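Local coordinates for protein 16S rRNA methylase (Uncultured bacterium, PDB 7JLZ) that probably methylates N1 of adenine 1408 in 16S rRNA of the 30S ribosomal subunit, a modification that confers resistance to aminoglycoside antibiotics, at residues Tyr24-Val29 with Ser47-Ile52; Ile133-Ser138 with Tyr205-Lys210. All coordinates share one frame; numbering follows the deposited sequence.

Both contacts belong to one seven-stranded mixed sheet of the Rossmann-like methyltransferase fold, with their centres about 20 Å apart and no touch between them. Interaction 1 pairs two parallel strands joined by a helix and is only partly buried: its start, around Tyr24, Lys26 and Gly48, lies near the surface, and its side chains mix an aromatic CH-pi contact, aliphatic packing and a buried carboxylate. Interaction 2, on the other side of strand 94-100, is a buried antiparallel pairing of strands far apart in sequence. There the backbone bonds come in reciprocal pairs, and the side chains that meet are aliphatic or aromatic.

Interaction 1 of 2, residues Tyr24-Val29 with Ser47-Ile52; sequences YKKVEV and SGTLFI
Strands 26-31 and 49-55 are the two parallel strands of a beta-alpha-beta unit, joined through helix 37-45. Three backbone hydrogen bonds lace them: Leu50 N to Lys26 O, Glu28 N to Leu50 O at 2.7 Å and nearly straight (172°), and Ile52 N to Glu28 O. Ahead of the strands, the Tyr24 ring stands across the Leu50 side chain at about a right angle. Leu50 CB makes a CH-pi contact over one face of the Tyr24 ring, 3.8 Å from the centroid, while Ser47 O and Gly48 O lie at the ring's edge. Leu50 CG is anti to its backbone N (chi1 177°), and Leu50 CD1 reaches Tyr24 CE2 at 3.9 Å. On the same sheet face Val27 CG1 meets Ile52 CD1 at 3.9 Å. This is the first crossover of the Rossmann-like fold, and Phe51, on the other face, packs against its helix through Val39 and Ala43. The extended Glu28 side chain crosses Phe51 obliquely, Glu28 OE1 3.3 Å from Phe51 CE2, with carboxylate and ring planes 66° apart. Thr49 CG2 sits over one face of that ring. Buried Glu28 OE2 has a weak hydrogen bond to Thr98 and lies close to Asp30, a neighbour that could raise its pKa.

Interaction 2 of 2, residues Ile133-Ser138 with Tyr205-Lys210; sequences IVLGYS and YQLKFK
An antiparallel pairing joins strand 129-135 to strand 205-211 in the seven-stranded sheet of this Rossmann-like methyltransferase. Ile133 and Leu207 form one hydrogen-bonded pair, with Ile133 N to Leu207 O at 2.8 Å and Leu207 N returning to Ile133 O at 2.9 Å. Leu135 and Tyr205 form the next, again bonded both ways. Between them Val134 and Gln206 are a non-hydrogen-bonded pair, where Val134 CA comes 3.2 Å from Tyr205 O in a CA-H...O contact.

The Ile133 side chain can be followed outward. Ile133 CB lies 4.1 Å from Phe209 CE1, the ring atom that the whole branch then tracks. Ile133 CG1, anti to the carbonyl carbon (chi1 -61°), is 3.9 Å from Phe209 CE1. With chi2 at -176° the chain stays extended, and the tip, Ile133 CD1, ends 3.8 Å from Phe209 CE1, so the branch crosses the Phe209 side chain obliquely. Farther along this face Leu135 CD1 meets Leu207 CD1 at 4.0 Å, methyl to methyl. Beyond the paired residues Gly136 turns the chain at a positive phi of 134°, where a CB would jam against the preceding carbonyl O.

Helix 156-168 packs on this face, its Phe167 touching Ile133, Leu207 and the Phe209 ring. Strand 172-179 flanks strand 205-211 on its other edge, and strand 94-100 lies beyond strand 129-135.

Interaction 1 of 2, residues Tyr24-Val29 with Ser47-Ile52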
loop_
_atom_site.group_PDB
_atom_site.type_symbol
_atom_site.label_atom_id
_atom_site.label_comp_id
_atom_site.label_asym_id
_atom_site.label_seq_id
_atom_site.Cartn_x
_atom_site.Cartn_y
_atom_site.Cartn_z
ATOM N N TYR A 24 6.464 9.376 15.787
ATOM C CA TYR A 24 5.158 9.592 15.185
ATOM C C TYR A 24 4.064 8.854 15.944
ATOM O O TYR A 24 4.297 7.798 16.541
ATOM C CB TYR A 24 5.156 9.140 13.730
ATOM C CG TYR A 24 6.135 9.901 12.885
ATOM C CD1 TYR A 24 5.752 11.070 12.232
ATOM C CD2 TYR A 24 7.443 9.461 12.736
ATOM C CE1 TYR A 24 6.642 11.777 11.457
ATOM C CE2 TYR A 24 8.337 10.157 11.953
ATOM C CZ TYR A 24 7.929 11.317 11.319
ATOM O OH TYR A 24 8.817 12.018 10.543
ATOM N N LYS A 25 2.857 9.421 15.908
ATOM C CA LYS A 25 1.699 8.799 16.537
ATOM C C LYS A 25 1.009 7.778 15.642
ATOM O O LYS A 25 0.315 6.895 16.157
ATOM C CB LYS A 25 0.692 9.873 16.957
ATOM C CG LYS A 25 1.210 10.775 18.067
ATOM C CD LYS A 25 1.615 9.951 19.283
ATOM C CE LYS A 25 2.528 10.733 20.223
ATOM N NZ LYS A 25 3.926 10.818 19.708
ATOM N N LYS A 26 1.182 7.881 14.324
ATOM C CA LYS A 26 0.653 6.928 13.357
ATOM C C LYS A 26 1.728 6.598 12.339
ATOM O O LYS A 26 2.468 7.484 11.898
ATOM C CB LYS A 26 -0.558 7.466 12.580
ATOM C CG LYS A 26 -1.788 7.859 13.368
ATOM C CD LYS A 26 -2.843 8.360 12.364
ATOM C CE LYS A 26 -4.164 8.752 13.020
ATOM N NZ LYS A 26 -4.088 10.058 13.729
ATOM N N VAL A 27 1.782 5.330 11.936
ATOM C CA VAL A 27 2.653 4.865 10.865
ATOM C C VAL A 27 1.778 4.216 9.804
ATOM O O VAL A 27 0.870 3.443 10.130
ATOM C CB VAL A 27 3.718 3.880 11.382
ATOM C CG1 VAL A 27 4.536 3.307 10.230
ATOM C CG2 VAL A 27 4.618 4.563 12.403
ATOM N N GLU A 28 2.025 4.564 8.542
ATOM C CA GLU A 28 1.318 3.976 7.417
ATOM C C GLU A 28 2.325 3.390 6.437
ATOM O O GLU A 28 3.310 4.046 6.081
ATOM C CB GLU A 28 0.432 5.011 6.708
ATOM C CG GLU A 28 -0.224 4.432 5.450
ATOM C CD GLU A 28 -1.296 5.335 4.873
ATOM O OE1 GLU A 28 -1.956 6.049 5.652
ATOM O OE2 GLU A 28 -1.467 5.321 3.625
ATOM N N VAL A 29 2.088 2.153 6.014
ATOM C CA VAL A 29 2.910 1.490 5.007
ATOM C C VAL A 29 2.106 1.432 3.718
ATOM O O VAL A 29 0.944 1.011 3.734
ATOM C CB VAL A 29 3.331 0.081 5.463
ATOM C CG1 VAL A 29 3.989 -0.682 4.323
ATOM C CG2 VAL A 29 4.247 0.191 6.706
ATOM N N SER A 47 1.366 15.745 8.522
ATOM C CA SER A 47 2.710 15.807 9.089
ATOM C C SER A 47 2.863 14.937 10.331
ATOM O O SER A 47 3.996 14.657 10.735
ATOM C CB SER A 47 3.078 17.253 9.421
ATOM O OG SER A 47 2.294 17.740 10.498
ATOM N N GLY A 48 1.756 14.516 10.948
ATOM C CA GLY A 48 1.797 13.672 12.127
ATOM C C GLY A 48 1.917 12.186 11.866
ATOM O O GLY A 48 2.104 11.408 12.805
ATOM N N THR A 49 1.816 11.768 10.612
ATOM C CA THR A 49 1.875 10.362 10.239
ATOM C C THR A 49 3.149 10.093 9.448
ATOM O O THR A 49 3.534 10.888 8.586
ATOM C CB THR A 49 0.639 9.977 9.412
ATOM O OG1 THR A 49 -0.544 10.146 10.212
ATOM C CG2 THR A 49 0.728 8.545 8.937
ATOM N N LEU A 50 3.812 8.978 9.746
ATOM C CA LEU A 50 4.952 8.536 8.949
ATOM C C LEU A 50 4.449 7.634 7.828
ATOM O O LEU A 50 3.772 6.631 8.088
ATOM C CB LEU A 50 5.970 7.802 9.823
ATOM C CG LEU A 50 7.197 7.223 9.107
ATOM C CD1 LEU A 50 8.067 8.313 8.510
ATOM C CD2 LEU A 50 8.005 6.359 10.092
ATOM N N PHE A 51 4.775 7.978 6.587
ATOM C CA PHE A 51 4.377 7.180 5.435
ATOM C C PHE A 51 5.590 6.465 4.858
ATOM O O PHE A 51 6.611 7.099 4.564
ATOM C CB PHE A 51 3.714 8.054 4.359
ATOM C CG PHE A 51 2.419 8.683 4.815
ATOM C CD1 PHE A 51 2.426 9.880 5.510
ATOM C CD2 PHE A 51 1.199 8.062 4.567
ATOM C CE1 PHE A 51 1.246 10.456 5.950
ATOM C CE2 PHE A 51 0.005 8.647 5.004
ATOM C CZ PHE A 51 0.036 9.841 5.698
ATOM N N ILE A 52 5.461 5.155 4.657
ATOM C CA ILE A 52 6.556 4.311 4.204
ATOM C C ILE A 52 6.142 3.625 2.914
ATOM O O ILE A 52 5.235 2.788 2.927
ATOM C CB ILE A 52 6.924 3.256 5.258
ATOM C CG1 ILE A 52 7.192 3.950 6.593
ATOM C CG2 ILE A 52 8.095 2.429 4.763
ATOM C CD1 ILE A 52 7.555 2.984 7.740
#

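Interaction 2 of 2, residues Ile133-Ser138 with Tyr205-Lys210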
loop_
_atom_site.group_PDB
_atom_site.type_symbol
_atom_site.label_atom_id
_atom_site.label_comp_id
_atom_site.label_asym_id
_atom_site.label_seq_id
_atom_site.Cartn_x
_atom_site.Cartn_y
_atom_site.Cartn_z
ATOM N N ILE A 133 -7.317 -1.595 0.519
ATOM C CA ILE A 133 -6.908 -2.228 -0.727
ATOM C C ILE A 133 -7.634 -1.517 -1.852
ATOM O O ILE A 133 -8.869 -1.445 -1.852
ATOM C CB ILE A 133 -7.211 -3.736 -0.743
ATOM C CG1 ILE A 133 -6.447 -4.447 0.372
ATOM C CG2 ILE A 133 -6.830 -4.346 -2.078
ATOM C CD1 ILE A 133 -6.628 -5.959 0.364
ATOM N N VAL A 134 -6.869 -0.975 -2.789
ATOM C CA VAL A 134 -7.411 -0.324 -3.973
ATOM C C VAL A 134 -7.340 -1.327 -5.113
ATOM O O VAL A 134 -6.267 -1.859 -5.410
ATOM C CB VAL A 134 -6.636 0.959 -4.302
ATOM C CG1 VAL A 134 -7.115 1.556 -5.634
ATOM C CG2 VAL A 134 -6.787 1.970 -3.159
ATOM N N LEU A 135 -8.486 -1.597 -5.740
ATOM C CA LEU A 135 -8.612 -2.608 -6.775
ATOM C C LEU A 135 -8.976 -1.953 -8.100
ATOM O O LEU A 135 -9.687 -0.941 -8.141
ATOM C CB LEU A 135 -9.688 -3.650 -6.425
ATOM C CG LEU A 135 -9.389 -4.644 -5.303
ATOM C CD1 LEU A 135 -10.562 -5.598 -5.081
ATOM C CD2 LEU A 135 -8.143 -5.418 -5.645
ATOM N N GLY A 136 -8.479 -2.547 -9.181
ATOM C CA GLY A 136 -8.853 -2.127 -10.518
ATOM C C GLY A 136 -7.690 -1.973 -11.480
ATOM O O GLY A 136 -7.897 -1.951 -12.699
ATOM N N TYR A 137 -6.463 -1.875 -10.954
ATOM C CA TYR A 137 -5.290 -1.683 -11.809
ATOM C C TYR A 137 -4.764 -2.988 -12.399
ATOM O O TYR A 137 -4.226 -2.976 -13.514
ATOM C CB TYR A 137 -4.163 -0.996 -11.034
ATOM C CG TYR A 137 -4.371 0.481 -10.758
ATOM C CD1 TYR A 137 -4.103 1.439 -11.730
ATOM C CD2 TYR A 137 -4.820 0.918 -9.521
ATOM C CE1 TYR A 137 -4.279 2.785 -11.477
ATOM C CE2 TYR A 137 -4.999 2.267 -9.257
ATOM C CZ TYR A 137 -4.729 3.196 -10.243
ATOM O OH TYR A 137 -4.914 4.539 -9.989
ATOM N N SER A 138 -4.889 -4.105 -11.673
ATOM C CA SER A 138 -4.351 -5.384 -12.133
ATOM C C SER A 138 -4.891 -5.742 -13.512
ATOM O O SER A 138 -5.980 -5.315 -13.911
ATOM C CB SER A 138 -4.694 -6.502 -11.144
ATOM O OG SER A 138 -4.058 -6.306 -9.898
ATOM N N TYR A 205 -11.854 0.757 -7.138
ATOM C CA TYR A 205 -12.569 0.478 -5.905
ATOM C C TYR A 205 -11.611 0.534 -4.729
ATOM O O TYR A 205 -10.420 0.240 -4.861
ATOM C CB TYR A 205 -13.244 -0.896 -5.938
ATOM C CG TYR A 205 -14.183 -1.039 -7.110
ATOM C CD1 TYR A 205 -15.487 -0.572 -7.037
ATOM C CD2 TYR A 205 -13.753 -1.615 -8.302
ATOM C CE1 TYR A 205 -16.343 -0.695 -8.116
ATOM C CE2 TYR A 205 -14.594 -1.737 -9.376
ATOM C CZ TYR A 205 -15.889 -1.280 -9.278
ATOM O OH TYR A 205 -16.730 -1.410 -10.357
ATOM N N GLN A 206 -12.161 0.930 -3.592
ATOM C CA GLN A 206 -11.459 1.021 -2.318
ATOM C C GLN A 206 -12.162 0.102 -1.329
ATOM O O GLN A 206 -13.375 0.185 -1.166
ATOM C CB GLN A 206 -11.503 2.464 -1.822
ATOM C CG GLN A 206 -10.585 2.817 -0.681
ATOM C CD GLN A 206 -10.756 4.272 -0.280
ATOM O OE1 GLN A 206 -11.847 4.688 0.114
ATOM N NE2 GLN A 206 -9.690 5.058 -0.402
ATOM N N LEU A 207 -11.402 -0.757 -0.663
ATOM C CA LEU A 207 -11.947 -1.668 0.332
ATOM C C LEU A 207 -11.121 -1.495 1.590
ATOM O O LEU A 207 -9.892 -1.425 1.508
ATOM C CB LEU A 207 -11.882 -3.132 -0.141
ATOM C CG LEU A 207 -12.825 -3.622 -1.243
ATOM C CD1 LEU A 207 -12.457 -3.033 -2.606
ATOM C CD2 LEU A 207 -12.828 -5.136 -1.306
ATOM N N LYS A 208 -11.785 -1.397 2.743
ATOM C CA LYS A 208 -11.094 -1.272 4.021
ATOM C C LYS A 208 -11.426 -2.465 4.898
ATOM O O LYS A 208 -12.534 -3.001 4.852
ATOM C CB LYS A 208 -11.467 0.022 4.757
ATOM C CG LYS A 208 -11.034 1.257 3.958
ATOM C CD LYS A 208 -11.238 2.554 4.719
ATOM C CE LYS A 208 -10.736 3.738 3.891
ATOM N NZ LYS A 208 -11.033 5.057 4.526
ATOM N N PHE A 209 -10.442 -2.867 5.697
ATOM C CA PHE A 209 -10.555 -4.046 6.539
ATOM C C PHE A 209 -9.942 -3.756 7.896
ATOM O O PHE A 209 -9.110 -2.859 8.052
ATOM C CB PHE A 209 -9.834 -5.268 5.947
ATOM C CG PHE A 209 -10.163 -5.546 4.501
ATOM C CD1 PHE A 209 -9.532 -4.849 3.481
ATOM C CD2 PHE A 209 -11.076 -6.529 4.172
ATOM C CE1 PHE A 209 -9.826 -5.114 2.161
ATOM C CE2 PHE A 209 -11.367 -6.801 2.859
ATOM C CZ PHE A 209 -10.741 -6.089 1.853
ATOM N N LYS A 210 -10.366 -4.539 8.878
ATOM C CA LYS A 210 -9.615 -4.687 10.113
ATOM C C LYS A 210 -9.251 -6.156 10.278
ATOM O O LYS A 210 -9.725 -7.027 9.549
ATOM C CB LYS A 210 -10.406 -4.161 11.315
ATOM C CG LYS A 210 -11.804 -4.710 11.434
ATOM C CD LYS A 210 -12.476 -4.177 12.698
ATOM C CE LYS A 210 -13.919 -4.639 12.814
ATOM N NZ LYS A 210 -14.543 -4.158 14.087
#